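Long-range contacts in possible prolidase (Bifidobacterium longum NCC2705, PDB 2P9B), which probably hydrolyses carbon-nitrogen bonds other than peptide bonds, as a member of the amidohydrolase family, and may be a prolidase: residues I74-S82 with T116-L124; T123-T131 with P420-V430. One frame throughout, in Å; residues are numbered along the deposited sequence.

Contact 1: residues I74-S82 with T116-L124; sequences INAHTHLFS and TVKHNATTL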
# COMPACT_ATOMS: atom_id res chain seq x y z
N ILE A 74 -5.72 2.24 -0.85
CA ILE A 74 -4.45 2.55 -0.20
C ILE A 74 -3.46 1.48 -0.65
O ILE A 74 -3.80 0.30 -0.69
CB ILE A 74 -4.59 2.51 1.35
CG1 ILE A 74 -5.60 3.58 1.79
CG2 ILE A 74 -3.23 2.72 2.01
CD1 ILE A 74 -5.84 3.64 3.29
N ASN A 75 -2.24 1.90 -1.00
CA ASN A 75 -1.22 0.94 -1.42
C ASN A 75 -0.08 1.06 -0.41
O ASN A 75 0.60 2.08 -0.35
CB ASN A 75 -0.71 1.25 -2.83
CG ASN A 75 0.16 0.13 -3.38
OD1 ASN A 75 0.94 -0.48 -2.65
ND2 ASN A 75 0.02 -0.15 -4.67
N ALA A 76 0.12 0.02 0.39
CA ALA A 76 1.15 0.05 1.43
C ALA A 76 2.58 -0.25 0.99
O ALA A 76 3.48 -0.28 1.83
CB ALA A 76 0.76 -0.89 2.57
N HIS A 77 2.79 -0.46 -0.30
CA HIS A 77 4.14 -0.76 -0.76
C HIS A 77 4.36 -0.24 -2.18
O HIS A 77 4.00 -0.90 -3.15
CB HIS A 77 4.38 -2.27 -0.69
CG HIS A 77 5.80 -2.67 -0.89
ND1 HIS A 77 6.32 -3.86 -0.43
CD2 HIS A 77 6.83 -2.03 -1.51
CE1 HIS A 77 7.60 -3.94 -0.75
NE2 HIS A 77 7.93 -2.85 -1.41
N THR A 78 4.94 0.95 -2.28
CA THR A 78 5.19 1.57 -3.57
C THR A 78 6.61 2.15 -3.69
O THR A 78 7.35 2.21 -2.71
CB THR A 78 4.20 2.73 -3.82
OG1 THR A 78 4.39 3.76 -2.83
CG2 THR A 78 2.75 2.23 -3.73
N HIS A 79 6.96 2.53 -4.91
CA HIS A 79 8.23 3.18 -5.25
C HIS A 79 7.80 4.22 -6.28
O HIS A 79 6.97 3.93 -7.13
CB HIS A 79 9.21 2.20 -5.90
CG HIS A 79 9.67 1.10 -5.00
ND1 HIS A 79 10.58 1.31 -3.98
CD2 HIS A 79 9.32 -0.20 -4.93
CE1 HIS A 79 10.78 0.18 -3.33
NE2 HIS A 79 10.02 -0.76 -3.89
N LEU A 80 8.36 5.42 -6.21
CA LEU A 80 7.97 6.45 -7.16
C LEU A 80 9.01 6.67 -8.26
O LEU A 80 9.05 7.73 -8.90
CB LEU A 80 7.67 7.76 -6.42
CG LEU A 80 6.51 7.66 -5.40
CD1 LEU A 80 6.27 9.02 -4.77
CD2 LEU A 80 5.24 7.15 -6.08
N PHE A 81 9.82 5.64 -8.50
CA PHE A 81 10.84 5.66 -9.54
C PHE A 81 10.92 4.23 -10.07
O PHE A 81 10.61 3.28 -9.34
CB PHE A 81 12.18 6.10 -8.95
CG PHE A 81 12.83 5.06 -8.07
CD1 PHE A 81 13.81 4.22 -8.58
CD2 PHE A 81 12.45 4.92 -6.74
CE1 PHE A 81 14.40 3.24 -7.78
CE2 PHE A 81 13.03 3.95 -5.93
CZ PHE A 81 14.02 3.11 -6.45
N SER A 82 11.33 4.07 -11.32
CA SER A 82 11.44 2.74 -11.92
C SER A 82 12.74 2.05 -11.53
O SER A 82 13.82 2.55 -11.83
CB SER A 82 11.35 2.83 -13.44
OG SER A 82 10.11 3.40 -13.84
N THR A 116 9.69 13.08 -11.97
CA THR A 116 9.42 11.66 -12.06
C THR A 116 8.59 11.15 -10.88
O THR A 116 7.60 10.46 -11.07
CB THR A 116 10.73 10.85 -12.14
OG1 THR A 116 11.40 11.16 -13.36
CG2 THR A 116 10.45 9.36 -12.08
N VAL A 117 8.99 11.51 -9.66
CA VAL A 117 8.25 11.04 -8.50
C VAL A 117 6.86 11.65 -8.42
O VAL A 117 5.91 10.99 -7.98
CB VAL A 117 9.01 11.31 -7.18
CG1 VAL A 117 10.34 10.57 -7.21
CG2 VAL A 117 9.22 12.80 -6.97
N LYS A 118 6.72 12.90 -8.86
CA LYS A 118 5.42 13.54 -8.84
C LYS A 118 4.51 12.86 -9.87
O LYS A 118 3.33 12.64 -9.61
CB LYS A 118 5.53 15.04 -9.14
CG LYS A 118 4.19 15.77 -8.99
CD LYS A 118 4.32 17.29 -9.05
CE LYS A 118 4.63 17.79 -10.46
NZ LYS A 118 4.63 19.29 -10.51
N HIS A 119 5.07 12.52 -11.03
CA HIS A 119 4.30 11.86 -12.07
C HIS A 119 3.75 10.53 -11.60
O HIS A 119 2.57 10.23 -11.78
CB HIS A 119 5.16 11.61 -13.32
CG HIS A 119 4.47 10.79 -14.36
ND1 HIS A 119 3.41 11.27 -15.11
CD2 HIS A 119 4.65 9.50 -14.76
CE1 HIS A 119 2.97 10.32 -15.91
NE2 HIS A 119 3.71 9.24 -15.72
N ASN A 120 4.61 9.72 -10.99
CA ASN A 120 4.19 8.41 -10.51
C ASN A 120 3.18 8.51 -9.37
O ASN A 120 2.25 7.71 -9.30
CB ASN A 120 5.40 7.57 -10.11
CG ASN A 120 6.20 7.10 -11.31
OD1 ASN A 120 5.64 6.66 -12.31
ND2 ASN A 120 7.52 7.20 -11.22
N ALA A 121 3.36 9.48 -8.49
CA ALA A 121 2.43 9.66 -7.38
C ALA A 121 1.08 10.06 -7.97
O ALA A 121 0.02 9.67 -7.47
CB ALA A 121 2.93 10.74 -6.42
N THR A 122 1.11 10.85 -9.04
CA THR A 122 -0.12 11.29 -9.68
C THR A 122 -0.82 10.12 -10.37
O THR A 122 -2.05 10.04 -10.36
CB THR A 122 0.15 12.41 -10.71
OG1 THR A 122 0.68 13.55 -10.03
CG2 THR A 122 -1.13 12.81 -11.42
N THR A 123 -0.05 9.22 -10.95
CA THR A 123 -0.62 8.04 -11.61
C THR A 123 -1.36 7.20 -10.57
O THR A 123 -2.48 6.76 -10.80
CB THR A 123 0.48 7.19 -12.27
OG1 THR A 123 1.05 7.93 -13.36
CG2 THR A 123 -0.09 5.88 -12.80
N LEU A 124 -0.72 6.98 -9.42
CA LEU A 124 -1.34 6.21 -8.34
C LEU A 124 -2.65 6.88 -7.94
O LEU A 124 -3.69 6.22 -7.85
CB LEU A 124 -0.40 6.13 -7.13
CG LEU A 124 0.65 5.03 -7.20
CD1 LEU A 124 1.88 5.41 -6.38
CD2 LEU A 124 0.04 3.72 -6.71
O HOH W 1 9.45 5.96 -13.40
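The flat amide of Asn120 meets the peptide carbonyl of Leu80: ND2 gives a proton to Leu80 O at 2.8 Å, nearly straight at 161°. Leu80 O lies close to the plane of the Asn120 amide, whereas ND2 stands above the plane of the carbonyl and not on a lone pair. With chi1 at -72°, CG of Asn120 sits beside its backbone N, and the amide reaches the loop. ND2 also donates to water 1, 3.2 Å away, which hydrogen-bonds Ser82 OG as well; a side-chain amide thus serves two successive parts of the loop. Leu80 O further receives a CA-H...O contact from Val117 CA at 3.4 Å. In the amidohydrolase TIM-barrel family the first strand ends in a His-X-His pair of metal ligands. His77 and His79 fit that pattern, and with Asp345 they may mark a metal site, which holds no metal in this model. Just beyond them Leu80 supplies the apolar part of the contact, lying on helix 113-126: CB rests on Val117 CB, CD1 approaches Ala121 CB at 4.1 Å, and CD2 touches Leu124 CD1 at 3.8 Å. Small Ala121 lets the leucine sit close to the helix, while Val142 and Leu145 of helix 141-150 also touch Leu80. Thr78 adds its methyl CG2 4.2 Å from Leu124 CD1, its hydroxyl being engaged with Arg133 O.

Contact 2: residues T123-T131 with P420-V430; sequences TLLESGVTT and PALVIAAGHPV
Leu125 lays its two methyls across a hydrophobic patch formed by Val423, Ala425 and Val430. Its CG stands anti to the backbone N (chi1 -180°), which brings its methyls to the hairpin: CD1 lies 3.8 Å from Ala425 CB and 3.9 Å from Val423 CG1, while CD2 meets Val430 CG2 at 3.8 Å. The three partners come from both arms of this hairpin, whose type I' turn runs from Ala425 to His428; alanine, with a single methyl, suits the place beside the broad leucine tip. Val423 fits against the end of helix 113-126 with both branches. CG1 packs on Leu125 O at 3.4 Å, and CG2 reaches Gly128 CA at 3.7 Å. Gly128 closes the helix in a Schellman motif with positive phi (102°), a backbone shape that suits glycine, which has no CB to meet the preceding carbonyl O. Within the same turn Ser127 OG donates to Leu124 O, which also accepts from Val129 N. Pro420 packs close by, its CG lying 3.4 Å from Ser127 O, an apolar ring against the carbonyl of the turn after the helix. Thr130, the second residue of strand 129-134, directs its methyl CG2 to Ile424 O at 3.6 Å. Strands 129-131 and 422-425 run almost parallel, at 9°, but their axes are 7.6 Å apart, too far for direct backbone pairing, and this methyl bridges the gap. Strand 129-134 pairs with strand 68-78, and strand 422-425 with strand 403-406, which itself joins strand 68-78; the end of helix 113-126 packs on the hairpin, while helix 356-367 touches Leu124 and Val129.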
# COMPACT_ATOMS: atom_id res chain seq x y z
N THR A 123 -0.05 9.22 -10.95
CA THR A 123 -0.62 8.04 -11.61
C THR A 123 -1.36 7.20 -10.57
O THR A 123 -2.48 6.76 -10.80
CB THR A 123 0.48 7.19 -12.27
OG1 THR A 123 1.05 7.93 -13.36
CG2 THR A 123 -0.09 5.88 -12.80
N LEU A 124 -0.72 6.98 -9.42
CA LEU A 124 -1.34 6.21 -8.34
C LEU A 124 -2.65 6.88 -7.94
O LEU A 124 -3.69 6.22 -7.85
CB LEU A 124 -0.40 6.13 -7.13
CG LEU A 124 0.65 5.03 -7.20
CD1 LEU A 124 1.88 5.41 -6.38
CD2 LEU A 124 0.04 3.72 -6.71
N LEU A 125 -2.61 8.20 -7.73
CA LEU A 125 -3.83 8.91 -7.35
C LEU A 125 -4.92 8.78 -8.41
O LEU A 125 -6.06 8.47 -8.09
CB LEU A 125 -3.53 10.40 -7.10
CG LEU A 125 -4.73 11.25 -6.69
CD1 LEU A 125 -5.34 10.69 -5.40
CD2 LEU A 125 -4.30 12.70 -6.48
N GLU A 126 -4.56 8.98 -9.68
CA GLU A 126 -5.54 8.87 -10.77
C GLU A 126 -6.15 7.48 -10.86
O GLU A 126 -7.26 7.32 -11.37
CB GLU A 126 -4.89 9.24 -12.11
CG GLU A 126 -4.42 10.69 -12.18
CD GLU A 126 -3.65 11.01 -13.45
OE1 GLU A 126 -3.01 10.10 -14.00
OE2 GLU A 126 -3.68 12.18 -13.88
N SER A 127 -5.43 6.47 -10.36
CA SER A 127 -5.93 5.11 -10.39
C SER A 127 -6.87 4.86 -9.21
O SER A 127 -7.44 3.78 -9.07
CB SER A 127 -4.77 4.10 -10.36
OG SER A 127 -4.21 3.97 -9.06
N GLY A 128 -7.01 5.88 -8.36
CA GLY A 128 -7.89 5.76 -7.21
C GLY A 128 -7.25 5.50 -5.85
O GLY A 128 -7.96 5.24 -4.87
N VAL A 129 -5.93 5.59 -5.78
CA VAL A 129 -5.18 5.36 -4.54
C VAL A 129 -4.92 6.71 -3.85
O VAL A 129 -4.13 7.52 -4.33
CB VAL A 129 -3.84 4.68 -4.84
CG1 VAL A 129 -3.13 4.34 -3.55
CG2 VAL A 129 -4.08 3.44 -5.67
N THR A 130 -5.56 6.92 -2.70
CA THR A 130 -5.44 8.19 -1.98
C THR A 130 -4.39 8.24 -0.88
O THR A 130 -4.10 9.32 -0.35
CB THR A 130 -6.80 8.61 -1.43
OG1 THR A 130 -7.40 7.51 -0.74
CG2 THR A 130 -7.72 9.03 -2.56
N THR A 131 -3.82 7.10 -0.52
CA THR A 131 -2.77 7.04 0.48
C THR A 131 -1.79 5.98 0.01
O THR A 131 -2.20 4.91 -0.44
CB THR A 131 -3.30 6.64 1.88
OG1 THR A 131 -4.28 7.58 2.32
CG2 THR A 131 -2.15 6.61 2.89
N PRO A 420 -11.63 4.09 -12.61
CA PRO A 420 -12.44 4.96 -11.75
C PRO A 420 -13.23 6.01 -12.52
O PRO A 420 -12.82 6.45 -13.60
CB PRO A 420 -11.40 5.61 -10.83
CG PRO A 420 -10.28 4.61 -10.81
CD PRO A 420 -10.21 4.18 -12.25
N ALA A 421 -14.36 6.42 -11.96
CA ALA A 421 -15.19 7.45 -12.57
C ALA A 421 -14.65 8.80 -12.11
O ALA A 421 -14.61 9.77 -12.87
CB ALA A 421 -16.64 7.29 -12.13
N LEU A 422 -14.24 8.85 -10.85
CA LEU A 422 -13.69 10.08 -10.27
C LEU A 422 -12.97 9.75 -8.97
O LEU A 422 -13.39 8.88 -8.22
CB LEU A 422 -14.82 11.08 -9.98
CG LEU A 422 -14.47 12.39 -9.27
CD1 LEU A 422 -13.57 13.24 -10.16
CD2 LEU A 422 -15.75 13.16 -8.95
N VAL A 423 -11.87 10.46 -8.73
CA VAL A 423 -11.10 10.26 -7.50
C VAL A 423 -11.06 11.60 -6.77
O VAL A 423 -10.85 12.64 -7.39
CB VAL A 423 -9.65 9.84 -7.80
CG1 VAL A 423 -8.92 9.53 -6.49
CG2 VAL A 423 -9.65 8.63 -8.71
N ILE A 424 -11.28 11.57 -5.47
CA ILE A 424 -11.25 12.79 -4.67
C ILE A 424 -10.24 12.54 -3.56
O ILE A 424 -10.33 11.55 -2.84
CB ILE A 424 -12.65 13.08 -4.07
CG1 ILE A 424 -13.66 13.21 -5.20
CG2 ILE A 424 -12.60 14.35 -3.22
CD1 ILE A 424 -15.08 13.45 -4.76
N ALA A 425 -9.26 13.44 -3.45
CA ALA A 425 -8.22 13.30 -2.44
C ALA A 425 -8.34 14.42 -1.42
O ALA A 425 -8.19 15.59 -1.76
CB ALA A 425 -6.84 13.34 -3.10
N ALA A 426 -8.60 14.06 -0.17
CA ALA A 426 -8.75 15.05 0.89
C ALA A 426 -9.66 16.20 0.45
O ALA A 426 -9.36 17.37 0.68
CB ALA A 426 -7.39 15.59 1.30
N GLY A 427 -10.77 15.85 -0.20
CA GLY A 427 -11.71 16.87 -0.64
C GLY A 427 -11.40 17.51 -1.97
O GLY A 427 -12.19 18.30 -2.48
N HIS A 428 -10.25 17.17 -2.55
CA HIS A 428 -9.82 17.73 -3.83
C HIS A 428 -10.14 16.79 -4.98
O HIS A 428 -9.48 15.77 -5.15
CB HIS A 428 -8.30 17.96 -3.83
CG HIS A 428 -7.84 19.01 -2.87
ND1 HIS A 428 -8.00 20.36 -3.11
CD2 HIS A 428 -7.19 18.91 -1.68
CE1 HIS A 428 -7.45 21.05 -2.12
NE2 HIS A 428 -6.95 20.19 -1.24
N PRO A 429 -11.15 17.12 -5.80
CA PRO A 429 -11.46 16.23 -6.92
C PRO A 429 -10.29 16.26 -7.90
O PRO A 429 -9.67 17.31 -8.11
CB PRO A 429 -12.72 16.85 -7.52
CG PRO A 429 -13.35 17.53 -6.35
CD PRO A 429 -12.18 18.16 -5.66
N VAL A 430 -9.98 15.12 -8.49
CA VAL A 430 -8.89 15.04 -9.46
C VAL A 430 -9.51 15.17 -10.85
O VAL A 430 -10.09 14.22 -11.36
CB VAL A 430 -8.15 13.69 -9.35
CG1 VAL A 430 -6.99 13.66 -10.34
CG2 VAL A 430 -7.67 13.49 -7.93

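Overall arrangement
Both contacts are buried and draw on helix 113-126, sharing Thr123 and Leu124, but they use different parts of it. Contact 1 packs its flank against the loop after strand 68-78, its centre about 10 Å from the centre of the chain and beside the possible metal site; contact 2 takes its C-terminal end and the following strand to a hairpin, farther out, about 15 Å between the same centres. The chemistry differs accordingly: contact 1 adds an amide-carbonyl bond and a water to its apolar packing, whereas contact 2 relies on methyl and ring packing, partly against backbone carbonyls. They meet where strands 68-78 and 129-134 pair, Asn75 N lying 3.1 Å from Thr131 O in a probable hydrogen bond.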